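Local structure of AlkD2 (Streptococcus mutans, 6M9M) at residues D30-F44 with Y57-I71. The protein is of unknown function but binds inosine-5'-monophosphate and belongs to the HEAT-like repeat family of DNA glycosylases. Numbering follows the deposited sequence.
Sequences DYKSNDGEYIKKLAF and YAVFLFGYLSKDKEI
Y57 OH donates to D30 OD2 at one end of this contact over 2.7 Å, taking the anti lone pair, with carboxylate and ring planes 74° apart. The same oxygen is also hydrogen-bonded to the hydroxyl of Y5 on helix 2-13, so two tyrosines grip one carboxylate oxygen. At the other end K40, extended beyond CG, joins two acids. Its NZ forms salt bridges to D68 OD2 (2.8 Å, anti side) and E37 OE2 (3.0 Å, syn side), slightly out of each carboxylate plane, and its positive charge probably offsets the repulsion between them. D68 is also the N-cap of helix 69-79, its OD1 accepting from E70 N (2.9 Å). The Y64 carbonyl accepts a hydrogen bond from K101 NZ of helix 85-102, which also makes a weak hydrogen bond to Y31 OH. Between them the packing is apolar. Y64 CB sits over the centre of the Y31 ring in a CH-pi contact, while L65 CD2 meets that ring's edge. A43 is a knob among A58, L61, F62 and L65. The helical segments 36-44 and 57-65, roughly antiparallel at 147° with axes 9.0 Å apart at closest approach, show the helix-pair packing characteristic of a HEAT-like repeat solenoid.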
loop_
_atom_site.group_PDB
_atom_site.type_symbol
_atom_site.label_atom_id
_atom_site.label_comp_id
_atom_site.label_asym_id
_atom_site.label_seq_id
_atom_site.Cartn_x
_atom_site.Cartn_y
_atom_site.Cartn_z
ATOM N N ASP A 30 17.039 -12.215 -2.654
ATOM C CA ASP A 30 16.626 -13.365 -3.454
ATOM C C ASP A 30 16.098 -12.932 -4.818
ATOM O O ASP A 30 16.355 -13.596 -5.825
ATOM C CB ASP A 30 15.593 -14.185 -2.681
ATOM C CG ASP A 30 16.180 -14.872 -1.450
ATOM O OD1 ASP A 30 17.423 -15.004 -1.360
ATOM O OD2 ASP A 30 15.387 -15.294 -0.580
ATOM N N TYR A 31 15.383 -11.810 -4.873
ATOM C CA TYR A 31 14.926 -11.274 -6.146
ATOM C C TYR A 31 16.093 -10.934 -7.067
ATOM O O TYR A 31 16.041 -11.194 -8.274
ATOM C CB TYR A 31 14.059 -10.038 -5.881
ATOM C CG TYR A 31 13.659 -9.323 -7.139
ATOM C CD1 TYR A 31 12.677 -9.842 -7.966
ATOM C CD2 TYR A 31 14.277 -8.135 -7.512
ATOM C CE1 TYR A 31 12.314 -9.201 -9.126
ATOM C CE2 TYR A 31 13.922 -7.490 -8.688
ATOM C CZ TYR A 31 12.927 -8.017 -9.484
ATOM O OH TYR A 31 12.567 -7.381 -10.657
ATOM N N LYS A 32 17.165 -10.364 -6.520
ATOM C CA LYS A 32 18.256 -9.896 -7.365
ATOM C C LYS A 32 19.128 -11.026 -7.879
ATOM O O LYS A 32 19.796 -10.853 -8.907
ATOM C CB LYS A 32 19.114 -8.886 -6.598
ATOM C CG LYS A 32 18.402 -7.570 -6.352
ATOM C CD LYS A 32 19.214 -6.640 -5.462
ATOM C CE LYS A 32 20.257 -5.874 -6.258
ATOM N NZ LYS A 32 20.989 -4.906 -5.395
ATOM N N SER A 33 19.142 -12.172 -7.207
ATOM C CA SER A 33 20.123 -13.210 -7.491
ATOM C C SER A 33 19.551 -14.398 -8.251
ATOM O O SER A 33 20.259 -15.391 -8.445
ATOM C CB SER A 33 20.765 -13.690 -6.189
ATOM O OG SER A 33 19.803 -14.345 -5.373
ATOM N N ASN A 34 18.303 -14.328 -8.691
ATOM C CA ASN A 34 17.699 -15.442 -9.397
ATOM C C ASN A 34 16.801 -14.925 -10.509
ATOM O O ASN A 34 16.299 -13.799 -10.458
ATOM C CB ASN A 34 16.847 -16.297 -8.448
ATOM C CG ASN A 34 17.652 -16.887 -7.316
ATOM O OD1 ASN A 34 18.273 -17.935 -7.472
ATOM N ND2 ASN A 34 17.657 -16.214 -6.171
ATOM N N ASP A 35 16.585 -15.779 -11.512
ATOM C CA ASP A 35 15.661 -15.447 -12.590
ATOM C C ASP A 35 14.238 -15.260 -12.083
ATOM O O ASP A 35 13.774 -15.994 -11.208
ATOM C CB ASP A 35 15.678 -16.545 -13.656
ATOM C CG ASP A 35 14.645 -16.306 -14.726
ATOM O OD1 ASP A 35 14.875 -15.412 -15.569
ATOM O OD2 ASP A 35 13.596 -16.977 -14.714
ATOM N N GLY A 36 13.536 -14.292 -12.684
ATOM C CA GLY A 36 12.205 -13.935 -12.239
ATOM C C GLY A 36 11.181 -15.048 -12.338
ATOM O O GLY A 36 10.263 -15.116 -11.519
ATOM N N GLU A 37 11.284 -15.916 -13.351
ATOM C CA GLU A 37 10.278 -16.967 -13.465
ATOM C C GLU A 37 10.407 -17.978 -12.325
ATOM O O GLU A 37 9.395 -18.474 -11.826
ATOM C CB GLU A 37 10.332 -17.643 -14.838
ATOM C CG GLU A 37 10.490 -16.689 -16.040
ATOM C CD GLU A 37 9.585 -15.468 -16.007
ATOM O OE1 GLU A 37 10.059 -14.374 -16.397
ATOM O OE2 GLU A 37 8.409 -15.585 -15.611
ATOM N N TYR A 38 11.631 -18.245 -11.865
ATOM C CA TYR A 38 11.837 -19.064 -10.672
ATOM C C TYR A 38 11.324 -18.354 -9.417
ATOM O O TYR A 38 10.628 -18.953 -8.587
ATOM C CB TYR A 38 13.326 -19.384 -10.530
ATOM C CG TYR A 38 13.698 -20.047 -9.218
ATOM C CD1 TYR A 38 13.659 -21.425 -9.078
ATOM C CD2 TYR A 38 14.070 -19.288 -8.115
ATOM C CE1 TYR A 38 14.006 -22.030 -7.879
ATOM C CE2 TYR A 38 14.398 -19.883 -6.909
ATOM C CZ TYR A 38 14.362 -21.251 -6.797
ATOM O OH TYR A 38 14.705 -21.842 -5.598
ATOM N N ILE A 39 11.656 -17.071 -9.252
ATOM C CA ILE A 39 11.249 -16.343 -8.053
ATOM C C ILE A 39 9.733 -16.204 -7.965
ATOM O O ILE A 39 9.188 -16.150 -6.858
ATOM C CB ILE A 39 11.992 -14.991 -7.973
ATOM C CG1 ILE A 39 13.493 -15.243 -7.782
ATOM C CG2 ILE A 39 11.461 -14.129 -6.837
ATOM C CD1 ILE A 39 13.845 -15.868 -6.446
ATOM N N LYS A 40 9.026 -16.138 -9.102
ATOM C CA LYS A 40 7.564 -16.139 -9.054
ATOM C C LYS A 40 7.040 -17.407 -8.388
ATOM O O LYS A 40 6.133 -17.350 -7.551
ATOM C CB LYS A 40 6.972 -15.980 -10.453
ATOM C CG LYS A 40 7.148 -14.569 -11.016
ATOM C CD LYS A 40 6.862 -14.509 -12.499
ATOM C CE LYS A 40 7.425 -13.233 -13.091
ATOM N NZ LYS A 40 7.184 -13.100 -14.554
ATOM N N LYS A 41 7.597 -18.564 -8.763
ATOM C CA LYS A 41 7.173 -19.824 -8.162
ATOM C C LYS A 41 7.474 -19.831 -6.667
ATOM O O LYS A 41 6.641 -20.253 -5.854
ATOM C CB LYS A 41 7.891 -20.986 -8.854
ATOM C CG LYS A 41 7.619 -21.080 -10.346
ATOM C CD LYS A 41 8.437 -22.189 -11.012
ATOM C CE LYS A 41 8.252 -22.164 -12.513
ATOM N NZ LYS A 41 8.967 -23.280 -13.176
ATOM N N LEU A 42 8.653 -19.335 -6.286
ATOM C CA LEU A 42 9.000 -19.245 -4.873
ATOM C C LEU A 42 8.045 -18.327 -4.115
ATOM O O LEU A 42 7.627 -18.649 -2.996
ATOM C CB LEU A 42 10.446 -18.769 -4.740
ATOM C CG LEU A 42 10.901 -18.511 -3.303
ATOM C CD1 LEU A 42 10.776 -19.758 -2.424
ATOM C CD2 LEU A 42 12.333 -17.983 -3.302
ATOM N N ALA A 43 7.699 -17.175 -4.693
ATOM C CA ALA A 43 6.807 -16.248 -4.016
ATOM C C ALA A 43 5.442 -16.880 -3.755
ATOM O O ALA A 43 4.882 -16.738 -2.663
ATOM C CB ALA A 43 6.667 -14.973 -4.851
ATOM N N PHE A 44 4.866 -17.557 -4.755
ATOM C CA PHE A 44 3.571 -18.191 -4.535
ATOM C C PHE A 44 3.659 -19.282 -3.476
ATOM O O PHE A 44 2.749 -19.431 -2.652
ATOM C CB PHE A 44 2.997 -18.741 -5.837
ATOM C CG PHE A 44 2.484 -17.679 -6.773
ATOM C CD1 PHE A 44 1.486 -16.816 -6.386
ATOM C CD2 PHE A 44 2.993 -17.557 -8.051
ATOM C CE1 PHE A 44 1.010 -15.849 -7.240
ATOM C CE2 PHE A 44 2.510 -16.595 -8.917
ATOM C CZ PHE A 44 1.506 -15.748 -8.504
ATOM N N TYR A 57 7.572 -11.804 3.595
ATOM C CA TYR A 57 8.646 -12.002 2.620
ATOM C C TYR A 57 8.084 -12.192 1.213
ATOM O O TYR A 57 8.551 -11.574 0.249
ATOM C CB TYR A 57 9.482 -13.204 3.081
ATOM C CG TYR A 57 10.370 -13.821 2.037
ATOM C CD1 TYR A 57 9.894 -14.824 1.220
ATOM C CD2 TYR A 57 11.684 -13.400 1.860
ATOM C CE1 TYR A 57 10.689 -15.412 0.263
ATOM C CE2 TYR A 57 12.497 -13.989 0.899
ATOM C CZ TYR A 57 11.982 -14.987 0.093
ATOM O OH TYR A 57 12.738 -15.604 -0.874
ATOM N N ALA A 58 7.069 -13.050 1.083
ATOM C CA ALA A 58 6.486 -13.336 -0.222
ATOM C C ALA A 58 5.871 -12.096 -0.850
ATOM O O ALA A 58 5.952 -11.909 -2.072
ATOM C CB ALA A 58 5.421 -14.423 -0.085
ATOM N N VAL A 59 5.209 -11.265 -0.040
ATOM C CA VAL A 59 4.576 -10.057 -0.565
ATOM C C VAL A 59 5.620 -9.033 -0.989
ATOM O O VAL A 59 5.429 -8.330 -1.989
ATOM C CB VAL A 59 3.521 -9.517 0.414
ATOM C CG1 VAL A 59 2.899 -8.241 -0.107
ATOM C CG2 VAL A 59 2.440 -10.581 0.649
ATOM N N PHE A 60 6.743 -8.934 -0.268
ATOM C CA PHE A 60 7.838 -8.117 -0.787
ATOM C C PHE A 60 8.285 -8.630 -2.159
ATOM O O PHE A 60 8.531 -7.841 -3.079
ATOM C CB PHE A 60 9.028 -8.053 0.187
ATOM C CG PHE A 60 8.828 -7.116 1.359
ATOM C CD1 PHE A 60 8.667 -5.756 1.151
ATOM C CD2 PHE A 60 8.838 -7.586 2.662
ATOM C CE1 PHE A 60 8.492 -4.888 2.226
ATOM C CE2 PHE A 60 8.672 -6.720 3.735
ATOM C CZ PHE A 60 8.504 -5.370 3.515
ATOM N N LEU A 61 8.428 -9.954 -2.312
ATOM C CA LEU A 61 8.768 -10.506 -3.623
ATOM C C LEU A 61 7.739 -10.131 -4.684
ATOM O O LEU A 61 8.097 -9.736 -5.797
ATOM C CB LEU A 61 8.925 -12.022 -3.561
ATOM C CG LEU A 61 10.160 -12.612 -2.886
ATOM C CD1 LEU A 61 10.066 -14.141 -2.979
ATOM C CD2 LEU A 61 11.428 -12.107 -3.535
ATOM N N PHE A 62 6.446 -10.251 -4.362
ATOM C CA PHE A 62 5.421 -9.862 -5.318
ATOM C C PHE A 62 5.633 -8.413 -5.764
ATOM O O PHE A 62 5.531 -8.097 -6.949
ATOM C CB PHE A 62 4.009 -10.001 -4.730
ATOM C CG PHE A 62 3.536 -11.426 -4.496
ATOM C CD1 PHE A 62 3.884 -12.487 -5.340
ATOM C CD2 PHE A 62 2.681 -11.695 -3.433
ATOM C CE1 PHE A 62 3.386 -13.782 -5.100
ATOM C CE2 PHE A 62 2.209 -12.967 -3.191
ATOM C CZ PHE A 62 2.562 -14.013 -4.015
ATOM N N GLY A 63 5.911 -7.510 -4.813
ATOM C CA GLY A 63 6.201 -6.136 -5.178
ATOM C C GLY A 63 7.324 -6.010 -6.187
ATOM O O GLY A 63 7.222 -5.276 -7.178
ATOM N N TYR A 64 8.431 -6.723 -5.949
ATOM C CA TYR A 64 9.549 -6.656 -6.886
ATOM C C TYR A 64 9.200 -7.250 -8.250
ATOM O O TYR A 64 9.779 -6.847 -9.265
ATOM C CB TYR A 64 10.783 -7.360 -6.304
ATOM C CG TYR A 64 11.214 -6.830 -4.956
ATOM C CD1 TYR A 64 11.225 -5.475 -4.678
ATOM C CD2 TYR A 64 11.558 -7.702 -3.937
ATOM C CE1 TYR A 64 11.566 -5.008 -3.411
ATOM C CE2 TYR A 64 11.926 -7.255 -2.695
ATOM C CZ TYR A 64 11.929 -5.918 -2.422
ATOM O OH TYR A 64 12.280 -5.514 -1.155
ATOM N N LEU A 65 8.280 -8.212 -8.283
ATOM C CA LEU A 65 7.885 -8.950 -9.476
ATOM C C LEU A 65 6.674 -8.355 -10.184
ATOM O O LEU A 65 6.225 -8.911 -11.201
ATOM C CB LEU A 65 7.518 -10.375 -9.069
ATOM C CG LEU A 65 8.630 -11.283 -8.569
ATOM C CD1 LEU A 65 7.974 -12.457 -7.850
ATOM C CD2 LEU A 65 9.528 -11.748 -9.709
ATOM N N SER A 66 6.158 -7.231 -9.694
ATOM C CA SER A 66 4.831 -6.757 -10.055
ATOM C C SER A 66 4.720 -6.167 -11.455
ATOM O O SER A 66 3.595 -5.828 -11.844
ATOM C CB SER A 66 4.338 -5.758 -9.008
ATOM O OG SER A 66 5.209 -4.663 -8.889
ATOM N N LYS A 67 5.797 -6.078 -12.234
ATOM C CA LYS A 67 5.649 -5.800 -13.662
ATOM C C LYS A 67 4.821 -6.878 -14.353
ATOM O O LYS A 67 4.140 -6.607 -15.354
ATOM C CB LYS A 67 7.028 -5.681 -14.319
ATOM C CG LYS A 67 7.041 -5.392 -15.806
ATOM C CD LYS A 67 8.477 -5.376 -16.289
ATOM C CE LYS A 67 8.586 -5.163 -17.784
ATOM N NZ LYS A 67 10.009 -5.183 -18.235
ATOM N N ASP A 68 4.839 -8.099 -13.827
ATOM C CA ASP A 68 4.001 -9.186 -14.332
ATOM C C ASP A 68 2.574 -8.955 -13.837
ATOM O O ASP A 68 2.308 -8.989 -12.636
ATOM C CB ASP A 68 4.559 -10.517 -13.837
ATOM C CG ASP A 68 3.817 -11.717 -14.388
ATOM O OD1 ASP A 68 2.613 -11.608 -14.701
ATOM O OD2 ASP A 68 4.446 -12.797 -14.466
ATOM N N LYS A 69 1.661 -8.702 -14.770
ATOM C CA LYS A 69 0.286 -8.383 -14.423
ATOM C C LYS A 69 -0.380 -9.482 -13.602
ATOM O O LYS A 69 -1.256 -9.185 -12.785
ATOM C CB LYS A 69 -0.522 -8.123 -15.698
ATOM C CG LYS A 69 -0.116 -6.850 -16.432
ATOM C CD LYS A 69 -0.845 -6.706 -17.765
ATOM C CE LYS A 69 -0.428 -5.434 -18.500
ATOM N NZ LYS A 69 0.936 -5.539 -19.094
ATOM N N GLU A 70 0.003 -10.751 -13.793
ATOM C CA GLU A 70 -0.591 -11.800 -12.969
ATOM C C GLU A 70 -0.180 -11.682 -11.509
ATOM O O GLU A 70 -0.979 -11.992 -10.614
ATOM C CB GLU A 70 -0.244 -13.168 -13.531
ATOM C CG GLU A 70 -0.912 -13.443 -14.859
ATOM C CD GLU A 70 -0.597 -14.824 -15.401
ATOM O OE1 GLU A 70 0.138 -14.899 -16.390
ATOM O OE2 GLU A 70 -1.096 -15.822 -14.843
ATOM N N ILE A 71 1.044 -11.232 -11.247
ATOM C CA ILE A 71 1.467 -10.988 -9.874
ATOM C C ILE A 71 0.701 -9.806 -9.292
ATOM O O ILE A 71 0.223 -9.851 -8.150
ATOM C CB ILE A 71 2.993 -10.759 -9.827
ATOM C CG1 ILE A 71 3.763 -12.005 -10.299
ATOM C CG2 ILE A 71 3.416 -10.343 -8.423
ATOM C CD1 ILE A 71 3.729 -13.172 -9.333
#